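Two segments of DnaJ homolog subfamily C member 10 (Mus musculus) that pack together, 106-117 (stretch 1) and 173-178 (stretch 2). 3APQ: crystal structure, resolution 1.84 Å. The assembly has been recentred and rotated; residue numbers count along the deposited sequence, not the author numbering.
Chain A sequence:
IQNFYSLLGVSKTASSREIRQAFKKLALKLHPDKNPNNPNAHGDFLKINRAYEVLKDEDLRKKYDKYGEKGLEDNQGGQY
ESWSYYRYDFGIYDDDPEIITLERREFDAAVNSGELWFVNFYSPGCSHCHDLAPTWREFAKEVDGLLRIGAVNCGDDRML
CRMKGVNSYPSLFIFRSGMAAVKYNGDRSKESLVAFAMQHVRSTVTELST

Stretch 1 (106-117) EFDAAVNSGELW
Stretch 2, residues 173-178: FIFRSG

Stretch 1 opens in a helix begun earlier in the chain, with Val111 N to Phe107 O at 3.0 Å. Gly114 is the first residue to leave helical angles, at phi/psi 101/-10, where a CB would jam against the preceding carbonyl O. Glu115 (-81/153), Leu116 (-83/121) and Trp117 (-120/136) then extend antiparallel to the Phe175-Ser177 segment, Leu116 CA 4.8 Å from Arg176 CA; Phe173 (-132/142), Ile174 (-106/138) and Phe175 (-130/144) are the strand that leads into it. Trp117 and Phe175 form a hydrogen-bonded pair, CA to CA 5.2 Å: Trp117 N donates to Phe175 O (2.9 Å, 175°) and Phe175 N to Trp117 O (2.7 Å, 160°). Arg176 (-151/128) and Ser177 (-34/132) carry stretch 2 past the helix end, bringing Ser177 CA to 4.5 Å from Gly114 CA. A water there accepts from Gly114 N (2.7 Å) and Ser177 N (2.8 Å), joining the two backbones.

Phe175 (chi1 m, chi2 -91°) receives the edge of Phe107 (chi1 t, chi2 90°) on one face: centroids lie 5.3 Å apart, planes at 88°. Val111 (chi1 m) adds an off-centre CH-pi contact, CG1 4.1 Å from the Phe175 centroid. Leu116 (t, p) packs CD1 3.5 Å from Ile174 CG1 (Ile174 t, t), and its CD1 also lies over one face of the Arg176 guanidinium (Arg176 chi1 t, chi2 -146°, chi3 -24°, chi4 -96°). Ser177 (chi1 t) points its CB toward stretch 1; its OG donates a weak hydrogen bond to Asn112 O (3.4 Å).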

# COMPACT_ATOMS: atom_id res chain seq x y z
N GLU A 106 -9.75 -0.01 -5.94
CA GLU A 106 -8.92 -0.44 -7.05
C GLU A 106 -8.73 -1.96 -7.03
O GLU A 106 -8.69 -2.57 -8.08
CB GLU A 106 -7.59 0.32 -6.96
CG GLU A 106 -7.73 1.79 -7.37
CD GLU A 106 -8.37 2.70 -6.32
OE1 GLU A 106 -8.33 2.36 -5.09
OE2 GLU A 106 -8.95 3.74 -6.76
N PHE A 107 -8.65 -2.56 -5.84
CA PHE A 107 -8.55 -4.02 -5.76
C PHE A 107 -9.81 -4.68 -6.36
O PHE A 107 -9.70 -5.57 -7.19
CB PHE A 107 -8.39 -4.52 -4.33
CG PHE A 107 -8.32 -6.03 -4.24
CD1 PHE A 107 -7.10 -6.67 -4.32
CD2 PHE A 107 -9.48 -6.79 -4.14
CE1 PHE A 107 -7.05 -8.09 -4.31
CE2 PHE A 107 -9.44 -8.18 -4.12
CZ PHE A 107 -8.23 -8.81 -4.19
N ASP A 108 -10.99 -4.24 -5.92
CA ASP A 108 -12.23 -4.77 -6.47
C ASP A 108 -12.37 -4.60 -7.99
O ASP A 108 -12.83 -5.50 -8.69
CB ASP A 108 -13.46 -4.17 -5.74
CG ASP A 108 -13.59 -4.63 -4.27
OD1 ASP A 108 -12.98 -5.64 -3.82
OD2 ASP A 108 -14.36 -3.97 -3.56
N ALA A 109 -11.99 -3.43 -8.51
CA ALA A 109 -11.94 -3.23 -9.97
C ALA A 109 -10.98 -4.20 -10.66
O ALA A 109 -11.34 -4.81 -11.69
CB ALA A 109 -11.54 -1.79 -10.30
N ALA A 110 -9.76 -4.34 -10.13
CA ALA A 110 -8.77 -5.29 -10.64
C ALA A 110 -9.35 -6.68 -10.78
O ALA A 110 -9.26 -7.31 -11.84
CB ALA A 110 -7.57 -5.35 -9.70
N VAL A 111 -9.92 -7.20 -9.68
CA VAL A 111 -10.44 -8.60 -9.73
C VAL A 111 -11.73 -8.75 -10.59
O VAL A 111 -12.09 -9.84 -11.02
CB VAL A 111 -10.54 -9.27 -8.32
CG1 VAL A 111 -9.18 -9.19 -7.61
CG2 VAL A 111 -11.65 -8.62 -7.48
N ASN A 112 -12.39 -7.63 -10.88
CA ASN A 112 -13.59 -7.68 -11.71
C ASN A 112 -13.31 -7.46 -13.20
O ASN A 112 -14.16 -7.77 -14.04
CB ASN A 112 -14.62 -6.64 -11.23
CG ASN A 112 -16.04 -6.92 -11.76
OD1 ASN A 112 -16.70 -7.90 -11.37
ND2 ASN A 112 -16.51 -6.06 -12.64
N SER A 113 -12.16 -6.88 -13.51
CA SER A 113 -11.86 -6.41 -14.85
C SER A 113 -11.71 -7.54 -15.84
O SER A 113 -11.95 -7.33 -17.00
CB SER A 113 -10.57 -5.59 -14.88
OG SER A 113 -9.42 -6.44 -14.71
N GLY A 114 -11.27 -8.72 -15.41
CA GLY A 114 -10.90 -9.77 -16.37
C GLY A 114 -9.40 -9.91 -16.62
O GLY A 114 -8.94 -10.86 -17.24
N GLU A 115 -8.60 -8.97 -16.12
CA GLU A 115 -7.15 -9.07 -16.31
C GLU A 115 -6.59 -10.02 -15.28
O GLU A 115 -7.16 -10.16 -14.20
CB GLU A 115 -6.56 -7.69 -16.09
CG GLU A 115 -6.74 -6.76 -17.24
CD GLU A 115 -6.01 -5.41 -17.00
OE1 GLU A 115 -6.68 -4.42 -16.65
OE2 GLU A 115 -4.78 -5.34 -17.13
N LEU A 116 -5.47 -10.66 -15.60
CA LEU A 116 -4.86 -11.59 -14.66
C LEU A 116 -3.99 -10.78 -13.64
O LEU A 116 -3.10 -10.05 -14.07
CB LEU A 116 -3.99 -12.59 -15.41
CG LEU A 116 -3.14 -13.55 -14.56
CD1 LEU A 116 -4.10 -14.43 -13.77
CD2 LEU A 116 -2.21 -14.42 -15.36
N TRP A 117 -4.29 -10.89 -12.36
CA TRP A 117 -3.55 -10.15 -11.31
C TRP A 117 -2.90 -11.11 -10.33
O TRP A 117 -3.58 -12.04 -9.82
CB TRP A 117 -4.51 -9.28 -10.53
CG TRP A 117 -4.80 -7.97 -11.18
CD1 TRP A 117 -5.81 -7.69 -12.10
CD2 TRP A 117 -4.11 -6.73 -10.95
NE1 TRP A 117 -5.78 -6.33 -12.42
CE2 TRP A 117 -4.74 -5.73 -11.76
CE3 TRP A 117 -3.01 -6.37 -10.16
CZ2 TRP A 117 -4.32 -4.38 -11.77
CZ3 TRP A 117 -2.60 -5.02 -10.17
CH2 TRP A 117 -3.24 -4.06 -11.00
N PHE A 173 -1.76 -14.40 -4.00
CA PHE A 173 -2.92 -15.02 -4.67
C PHE A 173 -2.98 -14.51 -6.08
O PHE A 173 -2.76 -13.30 -6.33
CB PHE A 173 -4.21 -14.60 -4.00
CG PHE A 173 -4.53 -15.35 -2.73
CD1 PHE A 173 -5.22 -16.59 -2.80
CD2 PHE A 173 -4.20 -14.83 -1.48
CE1 PHE A 173 -5.57 -17.30 -1.61
CE2 PHE A 173 -4.55 -15.53 -0.29
CZ PHE A 173 -5.22 -16.77 -0.37
N ILE A 174 -3.34 -15.39 -7.00
CA ILE A 174 -3.57 -14.94 -8.36
C ILE A 174 -5.08 -14.91 -8.66
O ILE A 174 -5.84 -15.80 -8.21
CB ILE A 174 -2.67 -15.73 -9.31
CG1 ILE A 174 -2.57 -15.05 -10.66
CG2 ILE A 174 -3.13 -17.16 -9.44
CD1 ILE A 174 -1.27 -15.41 -11.43
N PHE A 175 -5.53 -13.85 -9.34
CA PHE A 175 -6.98 -13.60 -9.52
C PHE A 175 -7.27 -13.35 -11.00
O PHE A 175 -6.48 -12.69 -11.71
CB PHE A 175 -7.43 -12.31 -8.79
CG PHE A 175 -7.28 -12.33 -7.30
CD1 PHE A 175 -8.33 -12.77 -6.49
CD2 PHE A 175 -6.09 -11.87 -6.70
CE1 PHE A 175 -8.23 -12.78 -5.07
CE2 PHE A 175 -5.96 -11.88 -5.29
CZ PHE A 175 -7.05 -12.37 -4.47
N ARG A 176 -8.42 -13.82 -11.47
CA ARG A 176 -8.95 -13.30 -12.73
C ARG A 176 -10.49 -13.41 -12.68
O ARG A 176 -11.02 -14.48 -12.37
CB ARG A 176 -8.40 -14.05 -13.94
CG ARG A 176 -8.67 -13.32 -15.28
CD ARG A 176 -8.90 -14.27 -16.43
NE ARG A 176 -8.29 -15.57 -16.21
CZ ARG A 176 -7.09 -15.95 -16.66
NH1 ARG A 176 -6.33 -15.11 -17.38
NH2 ARG A 176 -6.64 -17.18 -16.39
N SER A 177 -11.17 -12.29 -12.96
CA SER A 177 -12.63 -12.30 -13.05
C SER A 177 -13.16 -13.62 -13.63
O SER A 177 -12.68 -14.11 -14.65
CB SER A 177 -13.12 -11.16 -13.94
OG SER A 177 -14.53 -11.12 -13.90
N GLY A 178 -14.17 -14.18 -12.96
CA GLY A 178 -14.79 -15.41 -13.45
C GLY A 178 -14.09 -16.67 -12.99
O GLY A 178 -14.59 -17.78 -13.23
O HOH W 1 -9.82 -9.86 -13.38